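Local structure of cyclin-dependent kinase inhibitor 3 (1FPZ) at residues L158-S163 against E191-L196; R146-A151 against S177-T182; C39-G44 against T128-Y133. The protein dephosphorylates phosphotyrosine and phosphoserine/threonine in protein substrates, including CDK2 at its activating threonine in a cyclin-dependent manner, and may thereby take part in cell cycle regulation. The protein carries 1 engineered substitution. All coordinates share one frame; numbering follows the deposited sequence.

Overall arrangement
Contact 2 is the deep one: all its touching residues are buried and its centre lies about 9 Å from that of the chain, where helix 146-158 starts beside a sulfate. Contact 1 takes up the far end of the same helix, is only partly buried, and has its centre about 18 Å from that of the chain. Contact 3, at the surface, brings the start of strand 42-46 to the end of helix 116-131. Contacts 1 and 2 cross along the chain, since their segments alternate, whereas contact 3 closes before either opens. The chemistry differs accordingly: arginine to backbone carbonyls in contact 1, anion binding beside apolar packing in contact 2, and loose van der Waals touches without a cross-segment hydrogen bond in contact 3.

Contact 1. Residues L158-S163 against E191-L196; sequences LSDTIS and EFRDKL
R193 reaches from helix 192-197 to the turn at S159-I162, and it supplies 83 of the 133 Å² buried between the two segments. Its CB points toward the turn. CB and CG only span the distance, and CD still lies 5.0 Å from D160 OD2. The chain bends at chi2 (-106°), well away from a staggered value, and this bend directs the guanidinium at the turn. NE then comes 4.2 Å from D160 OD2, opposite charges beyond salt-bridge range, with the carboxylate and guanidinium planes 71° apart. NH1 stays 3.8 Å from I162 O, while NH2 does the gripping. It donates to I162 O at 3.2 Å with an N-H...O angle of 161°; that oxygen lies at the guanidinium edge, and the donor lies in its carbonyl plane. NH2 also donates to S159 O, but at 2.5 Å this bond is very short and its exact length is doubtful. D160 O lies over one guanidinium face. A leucine here would take away the guanidinium, and S159 O and I162 O would probably lose the one nitrogen that bonds both, leaving the turn less firmly tied to helix 192-197.

The turn has its own internal bracing. S159 OG accepts from T161 N at 3.2 Å, an ST turn, and it is also hydrogen-bonded to T161 OG1. A weak bond from R193 NH2 to L156 O carries the grip into the last turn of helix 146-158. S163 OG caps helix 164-175 at Q166 N. Helix 192-197 rests F192 and L196 on C119 and C120 of helix 116-131, and F192 also meets C153. Separately, the bonds from R193 NH2 to S159 O and I162 O join helix 192-197 to the loop between helices 146-158 and 164-175.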
# COMPACT_ATOMS: atom_id res chain seq x y z
N LEU A 158 4.18 -0.97 14.15
CA LEU A 158 4.14 0.14 15.11
C LEU A 158 3.51 -0.20 16.46
O LEU A 158 3.49 0.65 17.35
CB LEU A 158 3.43 1.35 14.50
CG LEU A 158 4.10 2.05 13.32
CD1 LEU A 158 3.11 2.95 12.62
CD2 LEU A 158 5.30 2.86 13.80
N SER A 159 2.98 -1.40 16.63
CA SER A 159 2.39 -1.79 17.91
C SER A 159 2.82 -3.19 18.33
O SER A 159 2.86 -4.11 17.52
CB SER A 159 0.87 -1.75 17.88
OG SER A 159 0.35 -2.19 19.12
N ASP A 160 3.13 -3.36 19.60
CA ASP A 160 3.55 -4.66 20.06
C ASP A 160 2.42 -5.35 20.80
O ASP A 160 2.57 -6.48 21.28
CB ASP A 160 4.80 -4.48 20.92
CG ASP A 160 5.95 -3.85 20.13
OD1 ASP A 160 6.79 -3.14 20.75
OD2 ASP A 160 6.00 -4.06 18.89
N THR A 161 1.27 -4.69 20.84
CA THR A 161 0.11 -5.23 21.54
C THR A 161 -0.98 -5.77 20.61
O THR A 161 -1.78 -6.62 21.01
CB THR A 161 -0.51 -4.15 22.46
OG1 THR A 161 -1.25 -3.22 21.66
CG2 THR A 161 0.59 -3.38 23.18
N ILE A 162 -1.02 -5.28 19.38
CA ILE A 162 -2.05 -5.71 18.44
C ILE A 162 -1.72 -7.07 17.84
O ILE A 162 -0.57 -7.37 17.50
CB ILE A 162 -2.22 -4.67 17.30
CG1 ILE A 162 -3.49 -4.98 16.50
CG2 ILE A 162 -1.01 -4.68 16.39
CD1 ILE A 162 -3.85 -3.89 15.50
N SER A 163 -2.75 -7.90 17.72
CA SER A 163 -2.61 -9.25 17.18
C SER A 163 -2.73 -9.25 15.66
O SER A 163 -3.31 -8.34 15.07
CB SER A 163 -3.70 -10.15 17.75
OG SER A 163 -4.97 -9.72 17.29
N GLU A 191 3.30 -14.55 12.21
CA GLU A 191 4.75 -14.85 12.21
C GLU A 191 5.60 -13.74 11.59
O GLU A 191 6.82 -13.84 11.59
CB GLU A 191 5.09 -16.17 11.48
CG GLU A 191 5.53 -16.03 10.00
CD GLU A 191 6.38 -17.21 9.50
OE1 GLU A 191 6.74 -17.22 8.30
OE2 GLU A 191 6.71 -18.11 10.29
N PHE A 192 4.96 -12.69 11.07
CA PHE A 192 5.72 -11.58 10.49
C PHE A 192 6.62 -10.99 11.57
O PHE A 192 7.72 -10.51 11.29
CB PHE A 192 4.78 -10.50 9.92
CG PHE A 192 5.37 -9.11 9.92
CD1 PHE A 192 5.37 -8.33 11.07
CD2 PHE A 192 5.98 -8.61 8.78
CE1 PHE A 192 5.95 -7.08 11.10
CE2 PHE A 192 6.58 -7.35 8.79
CZ PHE A 192 6.56 -6.59 9.96
N ARG A 193 6.14 -11.03 12.81
CA ARG A 193 6.89 -10.52 13.96
C ARG A 193 8.11 -11.39 14.22
O ARG A 193 9.19 -10.90 14.55
CB ARG A 193 6.00 -10.51 15.20
CG ARG A 193 5.08 -9.33 15.34
CD ARG A 193 5.58 -8.38 16.43
NE ARG A 193 4.61 -7.33 16.74
CZ ARG A 193 3.35 -7.56 17.09
NH1 ARG A 193 2.90 -8.80 17.18
NH2 ARG A 193 2.54 -6.55 17.35
N ASP A 194 7.92 -12.70 14.10
CA ASP A 194 9.02 -13.61 14.33
C ASP A 194 10.04 -13.50 13.19
O ASP A 194 11.25 -13.40 13.44
CB ASP A 194 8.49 -15.04 14.48
CG ASP A 194 7.66 -15.22 15.75
OD1 ASP A 194 8.15 -14.91 16.85
OD2 ASP A 194 6.50 -15.67 15.65
N LYS A 195 9.56 -13.47 11.95
CA LYS A 195 10.47 -13.37 10.82
C LYS A 195 11.22 -12.06 10.91
O LYS A 195 12.43 -12.02 10.67
CB LYS A 195 9.70 -13.45 9.51
CG LYS A 195 10.27 -14.50 8.56
CD LYS A 195 9.18 -15.44 8.09
CE LYS A 195 8.12 -14.71 7.29
NZ LYS A 195 8.70 -14.11 6.05
N LEU A 196 10.53 -10.99 11.26
CA LEU A 196 11.20 -9.71 11.37
C LEU A 196 12.20 -9.76 12.52
O LEU A 196 13.27 -9.16 12.43
CB LEU A 196 10.17 -8.59 11.59
CG LEU A 196 10.65 -7.15 11.36
CD1 LEU A 196 11.57 -6.69 12.46
CD2 LEU A 196 11.35 -7.06 10.01

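Contact 2. Residues R146-A151 against S177-T182. With SO4 (sulfate ion), chain G.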
# COMPACT_ATOMS: atom_id res chain seq x y z
N ARG A 146 -2.23 -7.21 -1.36
CA ARG A 146 -0.85 -6.81 -1.23
C ARG A 146 -0.83 -5.52 -0.42
O ARG A 146 -0.06 -5.41 0.53
CB ARG A 146 -0.23 -6.64 -2.63
CG ARG A 146 0.09 -7.99 -3.32
CD ARG A 146 0.77 -7.83 -4.69
NE ARG A 146 -0.18 -7.39 -5.71
CZ ARG A 146 0.13 -7.19 -6.98
NH1 ARG A 146 1.38 -7.39 -7.40
NH2 ARG A 146 -0.81 -6.79 -7.84
N SER A 147 -1.71 -4.58 -0.74
CA SER A 147 -1.75 -3.32 -0.00
C SER A 147 -2.19 -3.49 1.44
O SER A 147 -1.63 -2.85 2.33
CB SER A 147 -2.67 -2.31 -0.69
OG SER A 147 -2.08 -1.82 -1.86
N CYS A 148 -3.19 -4.34 1.67
CA CYS A 148 -3.67 -4.57 3.03
C CYS A 148 -2.64 -5.33 3.82
O CYS A 148 -2.53 -5.17 5.04
CB CYS A 148 -4.97 -5.36 3.01
SG CYS A 148 -6.16 -4.56 1.99
N LEU A 149 -1.87 -6.16 3.12
CA LEU A 149 -0.82 -6.94 3.76
C LEU A 149 0.21 -5.97 4.36
O LEU A 149 0.59 -6.10 5.53
CB LEU A 149 -0.15 -7.86 2.74
CG LEU A 149 0.99 -8.78 3.15
CD1 LEU A 149 0.45 -10.04 3.76
CD2 LEU A 149 1.81 -9.12 1.93
N VAL A 150 0.65 -5.01 3.56
CA VAL A 150 1.62 -4.02 4.00
C VAL A 150 1.01 -3.15 5.10
O VAL A 150 1.64 -2.89 6.11
CB VAL A 150 2.10 -3.13 2.82
CG1 VAL A 150 2.97 -2.01 3.33
CG2 VAL A 150 2.88 -3.98 1.81
N ALA A 151 -0.22 -2.70 4.91
CA ALA A 151 -0.89 -1.86 5.91
C ALA A 151 -0.98 -2.62 7.22
O ALA A 151 -0.63 -2.09 8.26
CB ALA A 151 -2.28 -1.51 5.42
N SER A 177 -14.34 -8.02 3.20
CA SER A 177 -13.90 -9.34 3.62
C SER A 177 -12.74 -9.85 2.77
O SER A 177 -12.02 -10.76 3.18
CB SER A 177 -15.06 -10.35 3.60
OG SER A 177 -15.66 -10.44 2.32
N GLY A 178 -12.53 -9.24 1.59
CA GLY A 178 -11.45 -9.65 0.71
C GLY A 178 -10.14 -8.93 0.96
O GLY A 178 -9.25 -8.99 0.12
N ALA A 179 -10.04 -8.25 2.10
CA ALA A 179 -8.84 -7.50 2.49
C ALA A 179 -7.54 -8.25 2.18
O ALA A 179 -6.67 -7.76 1.46
CB ALA A 179 -8.90 -7.16 3.97
N ILE A 180 -7.41 -9.42 2.79
CA ILE A 180 -6.24 -10.25 2.54
C ILE A 180 -6.71 -11.26 1.49
O ILE A 180 -7.80 -11.83 1.61
CB ILE A 180 -5.78 -10.99 3.81
CG1 ILE A 180 -5.45 -9.99 4.93
CG2 ILE A 180 -4.55 -11.83 3.49
CD1 ILE A 180 -4.20 -9.17 4.69
N GLN A 181 -5.88 -11.47 0.47
CA GLN A 181 -6.19 -12.35 -0.65
C GLN A 181 -5.95 -13.84 -0.51
O GLN A 181 -6.89 -14.62 -0.62
CB GLN A 181 -5.45 -11.89 -1.92
CG GLN A 181 -5.94 -10.60 -2.56
CD GLN A 181 -7.39 -10.67 -3.03
OE1 GLN A 181 -7.77 -10.03 -4.01
NE2 GLN A 181 -8.21 -11.43 -2.32
N THR A 182 -4.70 -14.24 -0.30
CA THR A 182 -4.36 -15.66 -0.20
C THR A 182 -3.93 -16.11 1.18
O THR A 182 -3.57 -15.30 2.03
CB THR A 182 -3.21 -16.03 -1.17
OG1 THR A 182 -1.99 -16.14 -0.43
CG2 THR A 182 -3.07 -14.97 -2.26
S SO4 G . -3.69 -7.31 -4.55
O1 SO4 G . -2.33 -7.76 -4.80
O2 SO4 G . -4.49 -8.51 -4.29
O3 SO4 G . -4.16 -6.52 -5.72
O4 SO4 G . -3.74 -6.50 -3.32
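The guanidinium of R146 is the flat group that meets the sulfate, which sits at its edge with the sulfur near its plane rather than over a face. The CG methylene of Q181 comes in from the other segment, 3.1 Å from sulfate O2, so two residues from different segments border one anion; no bond from the Q181 amide to the ion is indicated. R146 NE donates to sulfate O1, but the 2.4 Å separation is very short and O1 is crowded in the model, so its exact place is doubtful. The backbone is the firmer evidence: R146 N donates to sulfate O4 at 2.6 Å with an N-H...O angle of 150°. Because CG lies beside the backbone N (chi1 -76°) and the chain bends at chi3 (-74°), NE and N of one residue address the same ion.

Away from the ion, the segments meet through small, mostly apolar side chains against backbone. C148 points its CB toward the other segment. Its SG is 3.3 Å from A179 O and 4.3 Å from A179 CB. I180 CD1 lies 4.2 Å from C148 CB and 4.1 Å from L149 N, packing against the first turn of the helix. I180 also touches I168 of helix 164-175 and Y186 of helix 183-189.

R146 NH1 is occupied elsewhere, in a salt bridge with E83 and a hydrogen bond with I108 O. R146 also touches S140, engineered in place of the predicted phosphocysteine, and these two positions are the ends of the CX5R signature loop of protein-tyrosine phosphatases. The sulfate, probably from the crystallisation liquor, is thus consistent with a mimic of substrate phosphate, held by R146 N at the N-terminal end of helix 146-158, to which NE probably adds.

Contact 3. Residues C39-G44 against T128-Y133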
# COMPACT_ATOMS: atom_id res chain seq x y z
N CYS A 39 -1.33 6.72 16.73
CA CYS A 39 -0.88 7.61 15.68
C CYS A 39 -2.07 8.42 15.18
O CYS A 39 -3.11 7.86 14.81
CB CYS A 39 -0.27 6.82 14.53
SG CYS A 39 0.59 7.83 13.34
N SER A 40 -1.89 9.74 15.18
CA SER A 40 -2.87 10.73 14.76
C SER A 40 -3.14 10.73 13.26
O SER A 40 -4.19 11.20 12.79
CB SER A 40 -2.34 12.10 15.17
OG SER A 40 -0.95 12.22 14.87
N GLN A 41 -2.16 10.21 12.52
CA GLN A 41 -2.18 10.14 11.06
C GLN A 41 -3.09 9.07 10.46
O GLN A 41 -3.49 8.12 11.14
CB GLN A 41 -0.75 9.90 10.53
CG GLN A 41 0.22 11.10 10.60
CD GLN A 41 0.24 11.97 9.33
OE1 GLN A 41 0.71 11.55 8.25
NE2 GLN A 41 -0.27 13.19 9.46
N PHE A 42 -3.39 9.25 9.17
CA PHE A 42 -4.22 8.34 8.38
C PHE A 42 -3.38 7.86 7.20
O PHE A 42 -2.56 8.61 6.67
CB PHE A 42 -5.46 9.06 7.81
CG PHE A 42 -6.61 9.12 8.76
CD1 PHE A 42 -6.59 9.99 9.85
CD2 PHE A 42 -7.70 8.27 8.61
CE1 PHE A 42 -7.65 10.00 10.78
CE2 PHE A 42 -8.73 8.28 9.51
CZ PHE A 42 -8.71 9.14 10.60
N LEU A 43 -3.59 6.62 6.78
CA LEU A 43 -2.85 6.09 5.65
C LEU A 43 -3.83 5.81 4.52
O LEU A 43 -4.85 5.14 4.73
CB LEU A 43 -2.16 4.79 6.06
CG LEU A 43 -1.40 4.07 4.94
CD1 LEU A 43 -0.33 4.96 4.33
CD2 LEU A 43 -0.78 2.83 5.54
N GLY A 44 -3.53 6.30 3.33
CA GLY A 44 -4.42 6.05 2.20
C GLY A 44 -4.11 4.82 1.36
O GLY A 44 -2.96 4.49 1.14
N THR A 128 8.86 6.73 8.39
CA THR A 128 9.48 8.03 8.19
C THR A 128 8.51 9.03 7.58
O THR A 128 8.54 10.20 7.94
CB THR A 128 10.70 7.92 7.27
OG1 THR A 128 11.71 7.13 7.91
CG2 THR A 128 11.24 9.29 6.94
N CYS A 129 7.68 8.56 6.64
CA CYS A 129 6.70 9.43 6.00
C CYS A 129 5.76 9.96 7.07
O CYS A 129 5.38 11.12 7.03
CB CYS A 129 5.88 8.67 4.95
SG CYS A 129 6.37 8.83 3.19
N LEU A 130 5.37 9.11 8.01
CA LEU A 130 4.45 9.53 9.06
C LEU A 130 5.14 10.45 10.06
O LEU A 130 4.63 11.53 10.36
CB LEU A 130 3.85 8.29 9.75
CG LEU A 130 3.24 7.26 8.79
CD1 LEU A 130 2.92 5.97 9.52
CD2 LEU A 130 2.01 7.82 8.13
N LYS A 131 6.31 10.06 10.55
CA LYS A 131 7.01 10.92 11.49
C LYS A 131 7.35 12.27 10.86
O LYS A 131 7.65 13.21 11.58
CB LYS A 131 8.27 10.21 12.02
CG LYS A 131 7.93 8.95 12.84
CD LYS A 131 7.14 9.29 14.11
CE LYS A 131 6.25 8.13 14.60
NZ LYS A 131 4.97 7.97 13.84
N ASN A 132 7.27 12.38 9.54
CA ASN A 132 7.53 13.65 8.83
C ASN A 132 6.21 14.34 8.50
O ASN A 132 6.20 15.44 7.94
CB ASN A 132 8.30 13.41 7.52
CG ASN A 132 9.70 12.87 7.75
OD1 ASN A 132 10.28 13.03 8.83
ND2 ASN A 132 10.27 12.26 6.71
N TYR A 133 5.11 13.68 8.82
CA TYR A 133 3.76 14.20 8.58
C TYR A 133 3.44 14.30 7.09
O TYR A 133 2.71 15.18 6.64
CB TYR A 133 3.61 15.58 9.26
CG TYR A 133 3.78 15.51 10.78
CD1 TYR A 133 4.92 14.95 11.34
CD2 TYR A 133 2.78 15.97 11.64
CE1 TYR A 133 5.08 14.85 12.70
CE2 TYR A 133 2.93 15.88 13.03
CZ TYR A 133 4.09 15.31 13.54
OH TYR A 133 4.29 15.22 14.90
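Van der Waals contact between Q41 and L130 is the centre of this interface, the two residues supplying 73 and 68 of the 240 Å² buried. CB of Q41 points toward the helix, and the bend at chi2 (-92°) brings its amide beside the helix end, where L130 meets it through CD2. There OE1 lies 4.0 Å from L130 CD2 and equally 4.0 Å from Y133 C, while the amide nitrogen NE2 is 4.6 Å from Y133 CB. The Q41 and L130 side chains run obliquely to one another, touching through one methyl and one oxygen. A single approach involves sulfur: C39 SG stands 4.4 Å from NZ of K131, whose CB points away although NZ comes back toward C39.

Backbone bonds shape the helix end that receives Q41. Y133 N donates to L130 O at 2.7 Å, and N132 N makes weaker bonds to T128 O and C129 O. With a positive phi at Y133 (67°), this is a Schellman motif closing helix 116-131. The Y133 ring has K131 O at its edge.

Other bonds place the strand side. Through their backbones, Q41 pairs with L34, just past strand 30-33, and L43 with L32 within it, while G44 pairs with T136 and I138 of strand 136-139. L34, the last residue of the region 1-34 that interacts with CDK2, is touched by both C39 and L130.

No hydrogen bond or salt bridge crosses between the two segments. Their cohesion therefore rests on modest van der Waals contact, with the amide oxygen of Q41 at its centre and the ammonium of K131 at the margin, as suits a partly solvent-facing join between the sheet and helix 116-131.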